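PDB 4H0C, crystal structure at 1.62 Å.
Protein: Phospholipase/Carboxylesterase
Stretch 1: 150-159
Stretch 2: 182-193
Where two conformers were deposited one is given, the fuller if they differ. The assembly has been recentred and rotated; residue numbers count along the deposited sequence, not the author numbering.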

ATOM      1  N   LYS A 150     -10.784 -11.558  -5.930  0.50 11.97           N
ATOM      2  CA  LYS A 150     -10.599 -12.933  -6.391  0.50 12.62           C
ATOM      3  C   LYS A 150      -9.635 -13.680  -5.461  0.50 12.55           C
ATOM      4  O   LYS A 150      -8.762 -14.416  -5.919  0.50 14.44           O
ATOM      5  CB  LYS A 150     -10.082 -12.953  -7.841  0.50 12.62           C
ATOM      6  CG  LYS A 150     -10.934 -12.171  -8.843  0.50 14.80           C
ATOM      7  CD  LYS A 150     -12.161 -12.964  -9.273  0.50 15.77           C
ATOM      8  CE  LYS A 150     -12.607 -12.605 -10.698  0.50 17.06           C
ATOM      9  NZ  LYS A 150     -13.168 -11.233 -10.830  0.50 15.41           N
ATOM     10  N   GLN A 151      -9.785 -13.459  -4.155  1.00 12.35           N
ATOM     11  CA  GLN A 151      -9.032 -14.189  -3.130  1.00 12.52           C
ATOM     12  C   GLN A 151      -7.588 -13.695  -2.979  1.00 12.76           C
ATOM     13  O   GLN A 151      -6.780 -14.372  -2.328  1.00 13.72           O
ATOM     14  CB  GLN A 151      -9.077 -15.732  -3.344  1.00 12.80           C
ATOM     15  CG  GLN A 151     -10.492 -16.234  -3.559  1.00 12.61           C
ATOM     16  CD  GLN A 151     -10.615 -17.730  -3.632  1.00 11.74           C
ATOM     17  OE1 GLN A 151      -9.629 -18.479  -3.502  1.00 17.01           O
ATOM     18  NE2 GLN A 151     -11.841 -18.185  -3.806  1.00 15.93           N
ATOM     19  N   THR A 152      -7.269 -12.509  -3.517  1.00 12.48           N
ATOM     20  CA  THR A 152      -5.937 -11.889  -3.279  1.00 12.30           C
ATOM     21  C   THR A 152      -5.579 -11.932  -1.788  1.00 12.21           C
ATOM     22  O   THR A 152      -6.349 -11.429  -0.948  1.00 14.04           O
ATOM     23  CB  THR A 152      -5.895 -10.397  -3.701  1.00 12.48           C
ATOM     24  OG1 THR A 152      -6.128 -10.264  -5.101  1.00 15.17           O
ATOM     25  CG2 THR A 152      -4.544  -9.775  -3.362  1.00 13.36           C
ATOM     26  N   PRO A 153      -4.400 -12.486  -1.454  1.00 11.89           N
ATOM     27  CA  PRO A 153      -3.984 -12.472  -0.051  1.00 12.34           C
ATOM     28  C   PRO A 153      -3.618 -11.047   0.366  1.00 12.45           C
ATOM     29  O   PRO A 153      -2.881 -10.377  -0.351  1.00 13.97           O
ATOM     30  CB  PRO A 153      -2.747 -13.394  -0.022  1.00 13.02           C
ATOM     31  CG  PRO A 153      -2.796 -14.172  -1.309  1.00 14.97           C
ATOM     32  CD  PRO A 153      -3.563 -13.355  -2.303  1.00 12.79           C
ATOM     33  N   VAL A 154      -4.135 -10.601   1.514  1.00 12.42           N
ATOM     34  CA  VAL A 154      -3.882  -9.265   2.041  1.00 14.46           C
ATOM     35  C   VAL A 154      -3.453  -9.401   3.492  1.00 14.18           C
ATOM     36  O   VAL A 154      -4.088 -10.120   4.261  1.00 16.61           O
ATOM     37  CB  VAL A 154      -5.144  -8.357   1.982  1.00 12.96           C
ATOM     38  CG1 VAL A 154      -4.875  -6.978   2.577  1.00 14.58           C
ATOM     39  CG2 VAL A 154      -5.669  -8.228   0.556  1.00 15.46           C
ATOM     40  N   PHE A 155      -2.355  -8.738   3.850  1.00 14.55           N
ATOM     41  CA  PHE A 155      -1.916  -8.633   5.245  1.00 14.23           C
ATOM     42  C   PHE A 155      -2.098  -7.200   5.698  1.00 12.73           C
ATOM     43  O   PHE A 155      -1.619  -6.278   5.057  1.00 16.00           O
ATOM     44  CB  PHE A 155      -0.454  -9.035   5.396  1.00 16.19           C
ATOM     45  CG  PHE A 155       0.073  -8.876   6.801  1.00 17.11           C
ATOM     46  CD1 PHE A 155      -0.192  -9.856   7.774  1.00 18.42           C
ATOM     47  CD2 PHE A 155       0.791  -7.736   7.181  1.00 16.89           C
ATOM     48  CE1 PHE A 155       0.278  -9.712   9.086  1.00 22.05           C
ATOM     49  CE2 PHE A 155       1.271  -7.598   8.489  1.00 20.26           C
ATOM     50  CZ  PHE A 155       1.008  -8.583   9.439  1.00 19.70           C
ATOM     51  N   ILE A 156      -2.823  -7.015   6.791  1.00 13.99           N
ATOM     52  CA  ILE A 156      -3.036  -5.692   7.355  1.00 13.28           C
ATOM     53  C   ILE A 156      -2.727  -5.744   8.846  1.00 15.81           C
ATOM     54  O   ILE A 156      -3.216  -6.603   9.573  1.00 18.21           O
ATOM     55  CB  ILE A 156      -4.458  -5.132   7.044  1.00 14.80           C
ATOM     56  CG1 ILE A 156      -4.632  -3.693   7.556  1.00 14.36           C
ATOM     57  CG2 ILE A 156      -5.552  -6.049   7.575  1.00 17.99           C
ATOM     58  CD1 ILE A 156      -5.935  -3.035   7.099  1.00 14.98           C
ATOM     59  N   SER A 157      -1.878  -4.831   9.289  1.00 16.19           N
ATOM     60  CA  SER A 157      -1.519  -4.786  10.704  1.00 17.87           C
ATOM     61  C   SER A 157      -1.610  -3.388  11.261  1.00 16.29           C
ATOM     62  O   SER A 157      -1.659  -2.411  10.526  1.00 17.90           O
ATOM     63  CB  SER A 157      -0.099  -5.283  10.884  1.00 20.04           C
ATOM     64  OG  SER A 157       0.781  -4.445  10.170  1.00 17.87           O
ATOM     65  N   THR A 158      -1.655  -3.318  12.582  1.00 17.26           N
ATOM     66  CA  THR A 158      -1.440  -2.083  13.314  1.00 20.29           C
ATOM     67  C   THR A 158      -1.037  -2.417  14.745  1.00 19.93           C
ATOM     68  O   THR A 158      -1.076  -3.589  15.171  1.00 20.35           O
ATOM     69  CB  THR A 158      -2.664  -1.126  13.265  1.00 22.26           C
ATOM     70  OG1 THR A 158      -2.282   0.170  13.768  1.00 25.44           O
ATOM     71  CG2 THR A 158      -3.863  -1.684  14.057  1.00 23.99           C
ATOM     72  N   GLY A 159      -0.649  -1.397  15.488  1.00 19.79           N
ATOM     73  CA  GLY A 159      -0.406  -1.582  16.904  1.00 20.38           C
ATOM     74  C   GLY A 159      -1.628  -1.120  17.686  1.00 23.30           C
ATOM     75  O   GLY A 159      -2.540  -0.469  17.140  1.00 22.48           O
ATOM     76  N   ALA A 182     -11.229 -10.282  -0.764  1.00 12.52           N
ATOM     77  CA  ALA A 182      -9.823 -10.511  -0.427  1.00 11.97           C
ATOM     78  C   ALA A 182      -9.721 -11.690   0.549  1.00 11.48           C
ATOM     79  O   ALA A 182     -10.676 -11.978   1.292  1.00 14.38           O
ATOM     80  CB  ALA A 182      -9.219  -9.253   0.184  1.00 13.72           C
ATOM     81  N   ALA A 183      -8.567 -12.359   0.555  1.00 11.67           N
ATOM     82  CA  ALA A 183      -8.229 -13.339   1.625  1.00 12.01           C
ATOM     83  C   ALA A 183      -7.415 -12.589   2.689  1.00 13.05           C
ATOM     84  O   ALA A 183      -6.206 -12.414   2.549  1.00 14.68           O
ATOM     85  CB  ALA A 183      -7.464 -14.540   1.042  1.00 13.62           C
ATOM     86  N   VAL A 184      -8.084 -12.112   3.737  1.00 14.10           N
ATOM     87  CA  VAL A 184      -7.479 -11.146   4.652  1.00 14.15           C
ATOM     88  C   VAL A 184      -6.881 -11.742   5.925  1.00 16.33           C
ATOM     89  O   VAL A 184      -7.545 -12.494   6.633  1.00 21.88           O
ATOM     90  CB  VAL A 184      -8.465 -10.025   5.044  1.00 15.93           C
ATOM     91  CG1 VAL A 184      -7.776  -8.974   5.915  1.00 17.86           C
ATOM     92  CG2 VAL A 184      -9.011  -9.378   3.784  1.00 16.43           C
ATOM     93  N   SER A 185      -5.628 -11.388   6.195  1.00 16.46           N
ATOM     94  CA  SER A 185      -4.970 -11.671   7.477  1.00 17.81           C
ATOM     95  C   SER A 185      -4.782 -10.361   8.224  1.00 20.96           C
ATOM     96  O   SER A 185      -4.047  -9.482   7.769  1.00 23.28           O
ATOM     97  CB  SER A 185      -3.604 -12.312   7.258  1.00 22.75           C
ATOM     98  OG  SER A 185      -3.723 -13.577   6.663  1.00 30.44           O
ATOM     99  N   GLN A 186      -5.451 -10.227   9.367  1.00 21.88           N
ATOM    100  CA  GLN A 186      -5.375  -9.020  10.173  1.00 21.31           C
ATOM    101  C   GLN A 186      -4.645  -9.377  11.444  1.00 18.84           C
ATOM    102  O   GLN A 186      -4.987 -10.366  12.116  1.00 18.78           O
ATOM    103  CB  GLN A 186      -6.778  -8.496  10.511  1.00 23.36           C
ATOM    104  CG  GLN A 186      -6.816  -7.384  11.563  1.00 25.14           C
ATOM    105  CD  GLN A 186      -8.220  -7.068  12.075  1.00 30.26           C
ATOM    106  OE1 GLN A 186      -9.167  -7.851  11.896  1.00 43.52           O
ATOM    107  NE2 GLN A 186      -8.358  -5.923  12.720  1.00 32.81           N
ATOM    108  N   VAL A 187      -3.618  -8.600  11.770  1.00 17.66           N
ATOM    109  CA  VAL A 187      -2.893  -8.836  13.015  1.00 18.63           C
ATOM    110  C   VAL A 187      -2.708  -7.511  13.729  1.00 19.22           C
ATOM    111  O   VAL A 187      -2.205  -6.551  13.144  1.00 18.39           O
ATOM    112  CB  VAL A 187      -1.524  -9.559  12.863  1.00 22.05           C
ATOM    113  CG1 VAL A 187      -0.954  -9.815  14.248  1.00 23.60           C
ATOM    114  CG2 VAL A 187      -1.660 -10.881  12.124  1.00 22.61           C
ATOM    115  N   VAL A 188      -3.137  -7.472  14.987  1.00 21.56           N
ATOM    116  CA  VAL A 188      -3.024  -6.294  15.824  1.00 19.49           C
ATOM    117  C   VAL A 188      -2.009  -6.619  16.911  1.00 20.47           C
ATOM    118  O   VAL A 188      -2.097  -7.671  17.559  1.00 25.63           O
ATOM    119  CB  VAL A 188      -4.377  -5.916  16.480  1.00 23.42           C
ATOM    120  CG1 VAL A 188      -4.190  -4.782  17.489  1.00 22.69           C
ATOM    121  CG2 VAL A 188      -5.437  -5.545  15.435  1.00 25.85           C
ATOM    122  N   TYR A 189      -1.030  -5.739  17.082  1.00 21.81           N
ATOM    123  CA  TYR A 189       0.075  -5.961  18.006  1.00 22.53           C
ATOM    124  C   TYR A 189      -0.025  -5.001  19.205  1.00 26.22           C
ATOM    125  O   TYR A 189       0.436  -3.853  19.130  1.00 25.73           O
ATOM    126  CB  TYR A 189       1.407  -5.751  17.274  1.00 24.10           C
ATOM    127  CG  TYR A 189       1.658  -6.728  16.152  1.00 22.07           C
ATOM    128  CD1 TYR A 189       2.239  -7.971  16.406  1.00 25.30           C
ATOM    129  CD2 TYR A 189       1.321  -6.410  14.835  1.00 19.38           C
ATOM    130  CE1 TYR A 189       2.471  -8.874  15.391  1.00 24.67           C
ATOM    131  CE2 TYR A 189       1.555  -7.311  13.806  1.00 20.76           C
ATOM    132  CZ  TYR A 189       2.135  -8.537  14.098  1.00 20.30           C
ATOM    133  OH  TYR A 189       2.360  -9.436  13.091  1.00 22.64           O
ATOM    134  N   PRO A 190      -0.611  -5.478  20.321  1.00 22.89           N
ATOM    135  CA  PRO A 190      -0.766  -4.667  21.519  1.00 25.92           C
ATOM    136  C   PRO A 190       0.592  -4.139  21.977  1.00 27.45           C
ATOM    137  O   PRO A 190       1.554  -4.918  22.086  1.00 27.68           O
ATOM    138  CB  PRO A 190      -1.298  -5.670  22.549  1.00 28.76           C
ATOM    139  CG  PRO A 190      -2.020  -6.691  21.741  1.00 30.16           C
ATOM    140  CD  PRO A 190      -1.220  -6.817  20.471  1.00 27.66           C
ATOM    141  N   GLY A 191       0.675  -2.830  22.220  1.00 24.05           N
ATOM    142  CA  GLY A 191       1.893  -2.209  22.750  1.00 27.85           C
ATOM    143  C   GLY A 191       3.065  -2.042  21.791  1.00 24.96           C
ATOM    144  O   GLY A 191       4.102  -1.530  22.186  1.00 29.34           O
ATOM    145  N   ARG A 192       2.918  -2.467  20.538  1.00 24.67           N
ATOM    146  CA  ARG A 192       3.996  -2.320  19.558  1.00 25.00           C
ATOM    147  C   ARG A 192       4.135  -0.849  19.159  1.00 27.10           C
ATOM    148  O   ARG A 192       3.107  -0.178  18.916  1.00 24.44           O
ATOM    149  CB  ARG A 192       3.700  -3.155  18.303  1.00 24.32           C
ATOM    150  CG  ARG A 192       4.829  -3.217  17.276  1.00 24.12           C
ATOM    151  CD  ARG A 192       4.265  -3.323  15.866  1.00 20.00           C
ATOM    152  NE  ARG A 192       3.590  -2.081  15.511  1.00 21.70           N
ATOM    153  CZ  ARG A 192       2.892  -1.881  14.400  1.00 21.63           C
ATOM    154  NH1 ARG A 192       2.757  -2.858  13.499  1.00 24.74           N
ATOM    155  NH2 ARG A 192       2.328  -0.691  14.193  1.00 22.16           N
ATOM    156  N   PRO A 193       5.387  -0.342  19.065  1.00 26.97           N
ATOM    157  CA  PRO A 193       5.578   1.031  18.575  1.00 24.74           C
ATOM    158  C   PRO A 193       5.208   1.165  17.102  1.00 24.91           C
ATOM    159  O   PRO A 193       4.982   0.154  16.404  1.00 25.28           O
ATOM    160  CB  PRO A 193       7.084   1.281  18.753  1.00 26.76           C
ATOM    161  CG  PRO A 193       7.582   0.185  19.619  1.00 29.54           C
ATOM    162  CD  PRO A 193       6.672  -0.979  19.410  1.00 29.75           C
TER

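Neighbouring parallel β-strands are joined by a regular backbone ladder, while their side chains, alternating between the two faces of the sheet, decide what kind of surface each face presents. Two strands of this phospholipase/carboxylesterase, 153-159 and 183-190, illustrate the principle well. On the face carrying Val154, Ile156, Val184 and Gln186, the apolar contact is built from branched side chains. Ile156 CG2 lies 4.0 Å from Val184 CG1, a diagonal contact between one rung and the next on the same face, and Val154 CB is 4.4 Å from Val184 CG2 within a single rung. Val154 also reaches back past the start of the partner strand, where its CG2 sits 3.7 Å from Ala182 CB. The aliphatic base of Gln186 joins the same surface, its CB 4.0 Å from Ile156 CG2, so even a polar residue contributes carbon where the strands meet.

The other face is organised around an aromatic ring. The CA-to-CB bond of Phe155 points to the face it shares with Ser185 and Val187, yet the end of the side chain comes nearer to the second strand, bringing CE1 to 3.8 Å from Val187 CG2. Farther along, the edge of the ring meets Tyr189, with Phe155 CZ 4.0 Å from Tyr189 OH. The tyrosine ring in turn offers its own edge to Ser157, whose CB lies 3.9 Å from Tyr189 CE2.

Between these two layers of side chains runs a parallel ladder, the strand directions differing by 19°. In a parallel pair, one residue of a bridge typically uses both its NH and its CO to bond the residues before and after its partner. Here Val154, Ile156 and Thr158 play that part. Val154 N donates to Ala183 O at 2.9 Å, and Ser185 N returns a nearly straight bond to Val154 O at 2.8 Å. Ile156 repeats the pattern, with its N 2.9 Å from Ser185 O and its O accepting from Val187 N at 3.0 Å. At Thr158 the ladder loosens on one side: the bond from Thr158 N to Val187 O is weak at 3.3 Å, whereas Tyr189 N to Thr158 O is 2.9 Å. Between these bonds, CA-H groups also approach the carbonyls, as where Ser157 CA lies 3.1 Å from Val187 O.

The ladder opens at Thr152, before the first strand begins, where Thr152 O accepts from Ala183 N at 2.8 Å. At the far end, a type II turn from Tyr189 to Arg192 brings the arginine back toward the first strand, and Gly191 accommodates the positive phi of the turn. One face of the Arg192 guanidinium lies over the backbone: NH2 is 3.3 Å from Gly159 N, but both are donors, so this is packing rather than a hydrogen bond. Arg192 NH2 is hydrogen-bonded elsewhere in the structure, while Arg192 NE donates to Pro193 O at 2.8 Å. The absence of a side chain at Gly159 matters here, since an ideal CB would lie 2.8 Å from Arg192 O, a clash.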